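Local atomic coordinates of tryptophane-5-halogenase (Microbispora sp. ATCC PTA-5024, PDB entry 5UAO), a protein that probably chlorinates a tryptophan at its 5-position as a post-translational step in making the lanthipeptide NAI-107, using FAD. Residues Y174-N178 and A179-R183; V366-L369 and V370-P374; D395-R398 and W399-I403. All coordinates share one frame; numbering follows the deposited sequence.

Contact 1: Y174-N178 and A179-R183; sequences YHMDN and ARLVR
The Arg180 guanidinium lies across the Asp177 side chain, with Asp177 CB over one face, displaced toward the rim, and the carboxylate stacked on it at 22° between planes. The closest point is Asp177 CB to Arg180 NH2, at 3.5 Å. Because Asp177 OD2 stands well out of the guanidinium plane, no N-H points at it and the two groups meet as charges only; the guanidinium spends its hydrogens on Val97 O, bonded by NE, and on Glu291, which forms a salt bridge with NH2. Asp177 OD2 takes up the backbone: its anti lone pair accepts from Arg180 N at 2.9 Å. With CG swung opposite the backbone N (chi1 -180°), the carboxylate reaches the Arg180 amide, the capping bond of Asp177 at the N-cap of helix 178-191, which follows strand 173-175 after a two-residue turn and begins beside the flavin. A water accepts from Ala179 N at 2.9 Å and donates a weak bond to Asp177 OD1. Regular helical bonding then sets in, with Leu181 N donating to Asp177 O at 2.9 Å and Val182 N to Asn178 O at 3.0 Å. Deeper in, Met176 CE meets Leu181 CD2 at 4.1 Å, and Phe93 of helix 90-97 packs against both side chains. Asn178 ND2 rests 4.0 Å from Val182 CG2, and the Asn178 side chain is about 5 Å from FAD.

Contact 2: V366-L369 and V370-P374; sequences VQIL and VSLLP
Val366 and Val370 lie side by side and point the same way, one helical turn apart, with Val366 CG1 4.1 Å from Val370 CG2. Val370 CG1 stands opposite its own backbone N (chi1 176°), which sets CG2 beside that N, 3.1 Å from Val366 O and against the Val366 methyl. On the flank toward the second subunit Ile368 CG2 meets Leu372 CD1 at 4.2 Å, the two side chains crossing at a slant; on the one facing strand 227-230 Leu369 CD1 approaches Leu373 CD1 at 4.3 Å. These loose methyl contacts leave much of each side chain for neighbours: Val366 and Leu369 both rest on Thr44 of helix 39-51, Leu369 and Leu373 both touch Phe227 of strand 227-230, and Leu372 packs on Leu434 of the second subunit.

Further out, Gln367 O is gripped twice by Ser371. Ser371 OG donates to Gln367 O at 2.8 Å and Ser371 N to the same oxygen at 3.0 Å, from opposite faces of the carbonyl plane, a common way for a helical serine to satisfy its hydroxyl on the carbonyl one turn back. The Gln367 amide is held outside the helix, its OE1 bonded to Tyr77 OH. At the last turn, Leu373 N donates to Leu369 O at 2.9 Å, while Leu372 N, bonded mainly to Ile368 O, adds a weak 3.3 Å bond to Leu369 O. Arg52 NH2 bonds to Val370 O in this turn. Leu373 is the first residue to leave helical torsions, ending the C-terminal two turns of helix 358-372, which pack on the second subunit, strand 227-230, helix 76-85 and helix 39-51, the last consistent with a Rossmann-type FAD-binding motif.

Contact 3: D395-R398 and W399-I403; sequences DAIR and WFLSI
Asp395 O accepts from Trp399 N at 3.1 Å and is also pressed by the indole, Trp399 CD1 being 2.9 Å away. The Asp395 carboxylate turns to Arg332 by a salt bridge and Tyr250 by a hydrogen bond. Ala396 O receives Phe400 N at 3.0 Å, and Ile397 CG2 lies 4.3 Å from Leu401 CD1, the i to i+4 spacing of an alpha-helix, here the C-terminal half of helix 383-406. The Arg398 chain bends at chi2 (-105°) and returns over the next residue, so that CD sits over one face of the six-membered ring of Trp399 and the guanidinium lies flat above it, the planes 8° apart. Arg398 CZ is 3.9 Å from the ring centroid, a cation-pi stack, and Arg398 CD, 3.6 Å from it, adds a CH-pi contact. Arg398 NE is bonded to Ser253 OG, which with the stack restrains its rotation and, like Asp395, ties the helix to the loop of Tyr250 and Ser253. An alanine in place of Trp399 would remove this platform and is likely to leave the guanidinium freer to turn. Ser402 OG donates to Trp399 O at 2.7 Å, on a lone pair in the carbonyl plane, and sits at the indole edge, in plane.

From the N terminus the three contacts come in series, and being local turns none closes a long loop, nests in another or crosses it. Contact 1 comes first, where strand 173-175 passes into helix 178-191 beside the flavin. Contact 2 follows much later, at the C-terminal end of helix 358-372, and contact 3 lies within the next helix, 383-406, binding it to the loop that holds Tyr250 and Ser253. No two touch: nearest atoms are about 12 Å apart for contacts 1 and 2 and for 2 and 3, and about 15 Å for 1 and 3. Contact 2 alone reaches the second subunit; helix 39-51 borders both contact 1 and contact 2.

Contact 1: Y174-N178 and A179-R183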
ATOM      1  N   TYR A 174     -11.483   1.235  23.466  1.00 26.65           N
ATOM      2  CA  TYR A 174     -12.264   0.791  24.581  1.00 26.57           C
ATOM      3  C   TYR A 174     -11.754  -0.533  25.126  1.00 25.26           C
ATOM      4  O   TYR A 174     -11.286  -1.436  24.387  1.00 29.07           O
ATOM      5  CB  TYR A 174     -13.699   0.552  24.172  1.00 27.00           C
ATOM      6  CG  TYR A 174     -14.501   1.782  23.711  1.00 27.64           C
ATOM      7  CD1 TYR A 174     -14.456   2.976  24.410  1.00 26.01           C
ATOM      8  CD2 TYR A 174     -15.388   1.685  22.636  1.00 29.80           C
ATOM      9  CE1 TYR A 174     -15.198   4.071  23.992  1.00 28.99           C
ATOM     10  CE2 TYR A 174     -16.192   2.776  22.244  1.00 28.93           C
ATOM     11  CZ  TYR A 174     -16.070   3.970  22.929  1.00 27.87           C
ATOM     12  OH  TYR A 174     -16.862   5.062  22.553  1.00 28.10           O
ATOM     13  N   HIS A 175     -11.987  -0.705  26.403  1.00 23.73           N
ATOM     14  CA  HIS A 175     -12.097  -2.057  26.999  1.00 24.07           C
ATOM     15  C   HIS A 175     -13.578  -2.284  27.339  1.00 25.12           C
ATOM     16  O   HIS A 175     -14.267  -1.383  27.912  1.00 24.85           O
ATOM     17  CB  HIS A 175     -11.306  -2.177  28.299  1.00 22.27           C
ATOM     18  CG  HIS A 175      -9.857  -1.859  28.221  1.00 23.64           C
ATOM     19  ND1 HIS A 175      -9.286  -0.853  28.976  1.00 28.46           N
ATOM     20  CD2 HIS A 175      -8.821  -2.476  27.601  1.00 25.31           C
ATOM     21  CE1 HIS A 175      -7.985  -0.810  28.751  1.00 23.67           C
ATOM     22  NE2 HIS A 175      -7.678  -1.807  27.947  1.00 24.32           N
ATOM     23  N   MET A 176     -14.086  -3.459  26.975  1.00 25.82           N
ATOM     24  CA  MET A 176     -15.530  -3.784  27.043  1.00 27.07           C
ATOM     25  C   MET A 176     -15.747  -5.189  27.620  1.00 30.21           C
ATOM     26  O   MET A 176     -15.255  -6.194  27.067  1.00 28.63           O
ATOM     27  CB  MET A 176     -16.179  -3.711  25.659  1.00 30.76           C
ATOM     28  CG  MET A 176     -15.984  -2.386  24.954  1.00 29.47           C
ATOM     29  SD  MET A 176     -16.390  -2.461  23.204  1.00 33.51           S
ATOM     30  CE  MET A 176     -15.093  -3.529  22.615  1.00 33.91           C
ATOM     31  N   ASP A 177     -16.452  -5.251  28.735  1.00 26.06           N
ATOM     32  CA  ASP A 177     -16.930  -6.496  29.276  1.00 27.27           C
ATOM     33  C   ASP A 177     -17.694  -7.265  28.247  1.00 27.59           C
ATOM     34  O   ASP A 177     -18.666  -6.773  27.674  1.00 24.47           O
ATOM     35  CB  ASP A 177     -17.838  -6.225  30.478  1.00 31.12           C
ATOM     36  CG  ASP A 177     -18.358  -7.483  31.091  1.00 32.82           C
ATOM     37  OD1 ASP A 177     -17.584  -8.015  31.903  1.00 33.44           O
ATOM     38  OD2 ASP A 177     -19.501  -7.939  30.768  1.00 29.53           O
ATOM     39  N   ASN A 178     -17.232  -8.478  27.969  1.00 27.11           N
ATOM     40  CA  ASN A 178     -17.784  -9.228  26.901  1.00 27.46           C
ATOM     41  C   ASN A 178     -19.228  -9.619  27.038  1.00 29.00           C
ATOM     42  O   ASN A 178     -19.966  -9.561  26.056  1.00 30.02           O
ATOM     43  CB  ASN A 178     -16.997 -10.510  26.636  1.00 28.38           C
ATOM     44  CG  ASN A 178     -17.297 -11.017  25.282  1.00 35.56           C
ATOM     45  OD1 ASN A 178     -16.991 -10.334  24.270  1.00 48.46           O
ATOM     46  ND2 ASN A 178     -17.987 -12.148  25.214  1.00 35.52           N
ATOM     47  N   ALA A 179     -19.629 -10.032  28.235  1.00 27.04           N
ATOM     48  CA  ALA A 179     -21.024 -10.370  28.454  1.00 30.74           C
ATOM     49  C   ALA A 179     -21.935  -9.127  28.267  1.00 28.87           C
ATOM     50  O   ALA A 179     -22.928  -9.244  27.549  1.00 26.14           O
ATOM     51  CB  ALA A 179     -21.240 -11.083  29.791  1.00 32.85           C
ATOM     52  N   ARG A 180     -21.547  -7.942  28.755  1.00 28.44           N
ATOM     53  CA  ARG A 180     -22.386  -6.764  28.544  1.00 28.97           C
ATOM     54  C   ARG A 180     -22.406  -6.391  27.106  1.00 29.96           C
ATOM     55  O   ARG A 180     -23.448  -5.944  26.627  1.00 32.09           O
ATOM     56  CB  ARG A 180     -21.967  -5.499  29.324  1.00 32.04           C
ATOM     57  CG  ARG A 180     -22.304  -5.520  30.809  1.00 36.43           C
ATOM     58  CD  ARG A 180     -22.095  -4.182  31.477  1.00 33.99           C
ATOM     59  NE  ARG A 180     -20.677  -3.832  31.677  1.00 31.24           N
ATOM     60  CZ  ARG A 180     -19.920  -4.190  32.734  1.00 33.94           C
ATOM     61  NH1 ARG A 180     -20.392  -4.968  33.697  1.00 32.10           N
ATOM     62  NH2 ARG A 180     -18.669  -3.783  32.834  1.00 31.82           N
ATOM     63  N   LEU A 181     -21.273  -6.507  26.406  1.00 25.99           N
ATOM     64  CA  LEU A 181     -21.249  -6.114  24.995  1.00 25.04           C
ATOM     65  C   LEU A 181     -22.159  -6.935  24.146  1.00 27.92           C
ATOM     66  O   LEU A 181     -22.927  -6.399  23.278  1.00 24.95           O
ATOM     67  CB  LEU A 181     -19.834  -6.153  24.391  1.00 26.72           C
ATOM     68  CG  LEU A 181     -19.739  -5.833  22.899  1.00 27.85           C
ATOM     69  CD1 LEU A 181     -20.139  -4.396  22.597  1.00 29.94           C
ATOM     70  CD2 LEU A 181     -18.329  -6.115  22.391  1.00 31.59           C
ATOM     71  N   VAL A 182     -22.011  -8.246  24.294  1.00 28.53           N
ATOM     72  CA  VAL A 182     -22.880  -9.161  23.583  1.00 28.10           C
ATOM     73  C   VAL A 182     -24.374  -8.952  23.827  1.00 26.22           C
ATOM     74  O   VAL A 182     -25.153  -9.056  22.884  1.00 26.14           O
ATOM     75  CB  VAL A 182     -22.462 -10.649  23.731  1.00 28.27           C
ATOM     76  CG1 VAL A 182     -23.448 -11.516  22.953  1.00 31.76           C
ATOM     77  CG2 VAL A 182     -21.100 -10.854  23.082  1.00 31.78           C
ATOM     78  N   ARG A 183     -24.750  -8.716  25.080  1.00 27.65           N
ATOM     79  CA  ARG A 183     -26.146  -8.562  25.433  1.00 33.67           C
ATOM     80  C   ARG A 183     -26.665  -7.293  24.713  1.00 27.30           C
ATOM     81  O   ARG A 183     -27.734  -7.279  24.160  1.00 25.66           O
ATOM     82  CB  ARG A 183     -26.311  -8.465  26.957  1.00 39.93           C
ATOM     83  CG  ARG A 183     -27.741  -8.188  27.394  1.00 48.97           C
ATOM     84  CD  ARG A 183     -27.897  -8.374  28.886  1.00 62.40           C
ATOM     85  NE  ARG A 183     -28.973  -7.556  29.453  1.00 82.12           N
ATOM     86  CZ  ARG A 183     -30.266  -7.893  29.489  1.00 89.55           C
ATOM     87  NH1 ARG A 183     -30.697  -9.051  28.975  1.00 94.22           N
ATOM     88  NH2 ARG A 183     -31.139  -7.054  30.050  1.00 88.03           N
TER
HETATM   89  O   HOH W   1     -17.676 -10.903  30.174  1.00 40.09           O

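Contact 2: V366-L369 and V370-P374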
ATOM      1  N   VAL A 366     -16.098  -7.388   7.965  1.00 24.98           N
ATOM      2  CA  VAL A 366     -17.477  -6.861   7.816  1.00 27.17           C
ATOM      3  C   VAL A 366     -17.567  -5.779   6.753  1.00 27.66           C
ATOM      4  O   VAL A 366     -18.505  -5.771   5.932  1.00 27.43           O
ATOM      5  CB  VAL A 366     -18.021  -6.391   9.150  1.00 25.24           C
ATOM      6  CG1 VAL A 366     -19.366  -5.682   9.038  1.00 25.59           C
ATOM      7  CG2 VAL A 366     -18.228  -7.607  10.070  1.00 27.20           C
ATOM      8  N   GLN A 367     -16.610  -4.860   6.745  1.00 27.82           N
ATOM      9  CA  GLN A 367     -16.672  -3.773   5.735  1.00 25.90           C
ATOM     10  C   GLN A 367     -16.489  -4.302   4.374  1.00 26.76           C
ATOM     11  O   GLN A 367     -17.085  -3.835   3.421  1.00 27.73           O
ATOM     12  CB  GLN A 367     -15.650  -2.646   6.009  1.00 27.95           C
ATOM     13  CG  GLN A 367     -16.084  -1.807   7.121  1.00 33.50           C
ATOM     14  CD  GLN A 367     -15.104  -0.704   7.368  1.00 38.40           C
ATOM     15  OE1 GLN A 367     -14.240  -0.783   8.273  1.00 42.55           O
ATOM     16  NE2 GLN A 367     -15.176   0.291   6.525  1.00 37.44           N
ATOM     17  N   ILE A 368     -15.613  -5.283   4.243  1.00 27.12           N
ATOM     18  CA  ILE A 368     -15.415  -5.972   2.975  1.00 28.05           C
ATOM     19  C   ILE A 368     -16.711  -6.623   2.478  1.00 28.47           C
ATOM     20  O   ILE A 368     -17.151  -6.397   1.327  1.00 31.93           O
ATOM     21  CB  ILE A 368     -14.276  -7.013   3.102  1.00 27.86           C
ATOM     22  CG1 ILE A 368     -12.924  -6.295   3.257  1.00 28.59           C
ATOM     23  CG2 ILE A 368     -14.193  -7.967   1.925  1.00 32.64           C
ATOM     24  CD1 ILE A 368     -11.797  -7.253   3.521  1.00 27.25           C
ATOM     25  N   LEU A 369     -17.336  -7.391   3.341  1.00 26.05           N
ATOM     26  CA  LEU A 369     -18.577  -8.072   2.982  1.00 24.63           C
ATOM     27  C   LEU A 369     -19.652  -7.074   2.619  1.00 26.15           C
ATOM     28  O   LEU A 369     -20.357  -7.208   1.607  1.00 26.79           O
ATOM     29  CB  LEU A 369     -19.054  -8.900   4.163  1.00 26.83           C
ATOM     30  CG  LEU A 369     -20.483  -9.537   4.011  1.00 27.43           C
ATOM     31  CD1 LEU A 369     -20.468 -10.559   2.885  1.00 31.30           C
ATOM     32  CD2 LEU A 369     -20.921 -10.148   5.314  1.00 29.34           C
ATOM     33  N   VAL A 370     -19.794  -6.051   3.435  1.00 26.45           N
ATOM     34  CA  VAL A 370     -20.924  -5.119   3.267  1.00 27.07           C
ATOM     35  C   VAL A 370     -20.800  -4.286   2.008  1.00 31.28           C
ATOM     36  O   VAL A 370     -21.820  -4.037   1.292  1.00 30.95           O
ATOM     37  CB  VAL A 370     -21.159  -4.274   4.498  1.00 29.10           C
ATOM     38  CG1 VAL A 370     -22.276  -3.236   4.279  1.00 32.55           C
ATOM     39  CG2 VAL A 370     -21.579  -5.212   5.625  1.00 32.17           C
ATOM     40  N   SER A 371     -19.568  -3.905   1.700  1.00 28.46           N
ATOM     41  CA  SER A 371     -19.280  -3.223   0.460  1.00 31.25           C
ATOM     42  C   SER A 371     -19.385  -4.064  -0.777  1.00 33.11           C
ATOM     43  O   SER A 371     -19.679  -3.530  -1.817  1.00 29.87           O
ATOM     44  CB  SER A 371     -17.803  -2.788   0.465  1.00 31.53           C
ATOM     45  OG  SER A 371     -17.600  -1.848   1.461  1.00 39.07           O
ATOM     46  N   LEU A 372     -18.938  -5.323  -0.712  1.00 31.66           N
ATOM     47  CA  LEU A 372     -18.768  -6.126  -1.889  1.00 29.15           C
ATOM     48  C   LEU A 372     -19.872  -7.166  -2.180  1.00 31.28           C
ATOM     49  O   LEU A 372     -19.867  -7.770  -3.251  1.00 30.96           O
ATOM     50  CB  LEU A 372     -17.405  -6.821  -1.872  1.00 27.50           C
ATOM     51  CG  LEU A 372     -16.159  -5.953  -1.878  1.00 30.79           C
ATOM     52  CD1 LEU A 372     -14.929  -6.851  -2.047  1.00 32.02           C
ATOM     53  CD2 LEU A 372     -16.191  -4.903  -2.952  1.00 31.96           C
ATOM     54  N   LEU A 373     -20.796  -7.367  -1.252  1.00 33.90           N
ATOM     55  CA  LEU A 373     -21.865  -8.373  -1.404  1.00 32.81           C
ATOM     56  C   LEU A 373     -22.630  -8.065  -2.692  1.00 35.05           C
ATOM     57  O   LEU A 373     -23.056  -6.944  -2.881  1.00 34.30           O
ATOM     58  CB  LEU A 373     -22.771  -8.354  -0.211  1.00 32.04           C
ATOM     59  CG  LEU A 373     -23.988  -9.334  -0.254  1.00 35.50           C
ATOM     60  CD1 LEU A 373     -23.524 -10.764  -0.076  1.00 38.79           C
ATOM     61  CD2 LEU A 373     -25.002  -8.980   0.811  1.00 35.61           C
ATOM     62  N   PRO A 374     -22.736  -9.033  -3.615  1.00 36.24           N
ATOM     63  CA  PRO A 374     -23.502  -8.704  -4.816  1.00 38.56           C
ATOM     64  C   PRO A 374     -24.982  -8.485  -4.548  1.00 37.08           C
ATOM     65  O   PRO A 374     -25.508  -8.964  -3.572  1.00 39.34           O
ATOM     66  CB  PRO A 374     -23.297  -9.919  -5.720  1.00 38.01           C
ATOM     67  CG  PRO A 374     -22.042 -10.583  -5.207  1.00 43.56           C
ATOM     68  CD  PRO A 374     -22.064 -10.348  -3.730  1.00 38.04           C
TER

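Contact 3: D395-R398 and W399-I403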
ATOM      1  N   ASP A 395      -1.469 -11.691   7.606  1.00 24.88           N
ATOM      2  CA  ASP A 395      -0.082 -12.094   7.539  1.00 24.83           C
ATOM      3  C   ASP A 395       0.868 -11.029   8.107  1.00 25.90           C
ATOM      4  O   ASP A 395       1.845 -11.391   8.805  1.00 26.53           O
ATOM      5  CB  ASP A 395       0.308 -12.481   6.100  1.00 26.38           C
ATOM      6  CG  ASP A 395      -0.306 -13.841   5.644  1.00 25.87           C
ATOM      7  OD1 ASP A 395      -0.802 -14.649   6.478  1.00 27.21           O
ATOM      8  OD2 ASP A 395      -0.277 -14.127   4.424  1.00 27.07           O
ATOM      9  N   ALA A 396       0.579  -9.764   7.839  1.00 23.30           N
ATOM     10  CA  ALA A 396       1.355  -8.673   8.393  1.00 25.72           C
ATOM     11  C   ALA A 396       1.247  -8.635   9.953  1.00 23.34           C
ATOM     12  O   ALA A 396       2.239  -8.309  10.613  1.00 20.96           O
ATOM     13  CB  ALA A 396       0.969  -7.321   7.772  1.00 24.50           C
ATOM     14  N   ILE A 397       0.040  -8.840  10.494  1.00 24.15           N
ATOM     15  CA  ILE A 397      -0.165  -8.903  11.922  1.00 23.38           C
ATOM     16  C   ILE A 397       0.654 -10.036  12.476  1.00 23.88           C
ATOM     17  O   ILE A 397       1.267  -9.891  13.516  1.00 22.40           O
ATOM     18  CB  ILE A 397      -1.621  -9.021  12.264  1.00 25.14           C
ATOM     19  CG1 ILE A 397      -2.288  -7.679  12.015  1.00 24.74           C
ATOM     20  CG2 ILE A 397      -1.838  -9.416  13.693  1.00 26.64           C
ATOM     21  CD1 ILE A 397      -3.778  -7.768  11.870  1.00 27.90           C
ATOM     22  N   ARG A 398       0.699 -11.156  11.763  1.00 21.39           N
ATOM     23  CA  ARG A 398       1.448 -12.297  12.245  1.00 23.47           C
ATOM     24  C   ARG A 398       2.926 -11.940  12.458  1.00 23.35           C
ATOM     25  O   ARG A 398       3.504 -12.225  13.504  1.00 25.80           O
ATOM     26  CB  ARG A 398       1.261 -13.506  11.297  1.00 24.45           C
ATOM     27  CG  ARG A 398       2.147 -14.687  11.613  1.00 28.84           C
ATOM     28  CD  ARG A 398       3.269 -14.805  10.644  1.00 32.57           C
ATOM     29  NE  ARG A 398       4.063 -16.017  10.846  1.00 30.27           N
ATOM     30  CZ  ARG A 398       3.971 -17.147  10.145  1.00 31.43           C
ATOM     31  NH1 ARG A 398       3.183 -17.263   9.101  1.00 30.52           N
ATOM     32  NH2 ARG A 398       4.770 -18.173  10.462  1.00 33.33           N
ATOM     33  N   TRP A 399       3.541 -11.386  11.439  1.00 24.70           N
ATOM     34  CA  TRP A 399       4.941 -11.003  11.510  1.00 22.99           C
ATOM     35  C   TRP A 399       5.196  -9.923  12.533  1.00 24.63           C
ATOM     36  O   TRP A 399       6.178  -9.976  13.217  1.00 24.73           O
ATOM     37  CB  TRP A 399       5.502 -10.576  10.158  1.00 23.60           C
ATOM     38  CG  TRP A 399       5.413 -11.653   9.157  1.00 22.94           C
ATOM     39  CD1 TRP A 399       4.673 -11.628   8.028  1.00 24.36           C
ATOM     40  CD2 TRP A 399       6.002 -12.956   9.226  1.00 22.68           C
ATOM     41  NE1 TRP A 399       4.810 -12.804   7.349  1.00 24.30           N
ATOM     42  CE2 TRP A 399       5.551 -13.672   8.094  1.00 24.67           C
ATOM     43  CE3 TRP A 399       6.816 -13.608  10.164  1.00 24.47           C
ATOM     44  CZ2 TRP A 399       5.948 -14.982   7.812  1.00 25.75           C
ATOM     45  CZ3 TRP A 399       7.187 -14.909   9.910  1.00 27.57           C
ATOM     46  CH2 TRP A 399       6.758 -15.586   8.717  1.00 27.45           C
ATOM     47  N   PHE A 400       4.268  -8.997  12.730  1.00 22.66           N
ATOM     48  CA  PHE A 400       4.432  -8.037  13.833  1.00 22.85           C
ATOM     49  C   PHE A 400       4.399  -8.714  15.206  1.00 22.36           C
ATOM     50  O   PHE A 400       5.197  -8.391  16.071  1.00 25.70           O
ATOM     51  CB  PHE A 400       3.287  -6.988  13.716  1.00 22.98           C
ATOM     52  CG  PHE A 400       3.261  -5.945  14.815  1.00 24.75           C
ATOM     53  CD1 PHE A 400       4.420  -5.316  15.239  1.00 26.64           C
ATOM     54  CD2 PHE A 400       2.058  -5.538  15.364  1.00 28.02           C
ATOM     55  CE1 PHE A 400       4.384  -4.311  16.199  1.00 26.09           C
ATOM     56  CE2 PHE A 400       2.002  -4.538  16.326  1.00 26.36           C
ATOM     57  CZ  PHE A 400       3.163  -3.922  16.732  1.00 28.94           C
ATOM     58  N   LEU A 401       3.461  -9.625  15.438  1.00 22.43           N
ATOM     59  CA  LEU A 401       3.453 -10.352  16.674  1.00 23.26           C
ATOM     60  C   LEU A 401       4.731 -11.172  16.837  1.00 23.46           C
ATOM     61  O   LEU A 401       5.195 -11.353  17.980  1.00 23.39           O
ATOM     62  CB  LEU A 401       2.258 -11.290  16.820  1.00 24.14           C
ATOM     63  CG  LEU A 401       0.902 -10.553  16.910  1.00 27.98           C
ATOM     64  CD1 LEU A 401      -0.239 -11.560  17.031  1.00 32.40           C
ATOM     65  CD2 LEU A 401       0.900  -9.707  18.145  1.00 28.89           C
ATOM     66  N   SER A 402       5.243 -11.723  15.733  1.00 22.46           N
ATOM     67  CA  SER A 402       6.461 -12.570  15.812  1.00 22.17           C
ATOM     68  C   SER A 402       7.634 -11.825  16.518  1.00 23.34           C
ATOM     69  O   SER A 402       8.390 -12.424  17.266  1.00 23.79           O
ATOM     70  CB  SER A 402       6.887 -13.057  14.396  1.00 24.17           C
ATOM     71  OG  SER A 402       7.675 -12.143  13.592  1.00 23.49           O
ATOM     72  N   ILE A 403       7.778 -10.529  16.277  1.00 23.23           N
ATOM     73  CA  ILE A 403       8.878  -9.779  16.886  1.00 25.61           C
ATOM     74  C   ILE A 403       8.622  -9.463  18.347  1.00 25.00           C
ATOM     75  O   ILE A 403       9.560  -9.032  19.008  1.00 27.32           O
ATOM     76  CB  ILE A 403       9.285  -8.528  16.072  1.00 27.63           C
ATOM     77  CG1 ILE A 403       8.179  -7.477  16.063  1.00 30.16           C
ATOM     78  CG2 ILE A 403       9.598  -8.925  14.677  1.00 31.64           C
ATOM     79  CD1 ILE A 403       8.658  -6.115  16.331  1.00 35.61           C
TER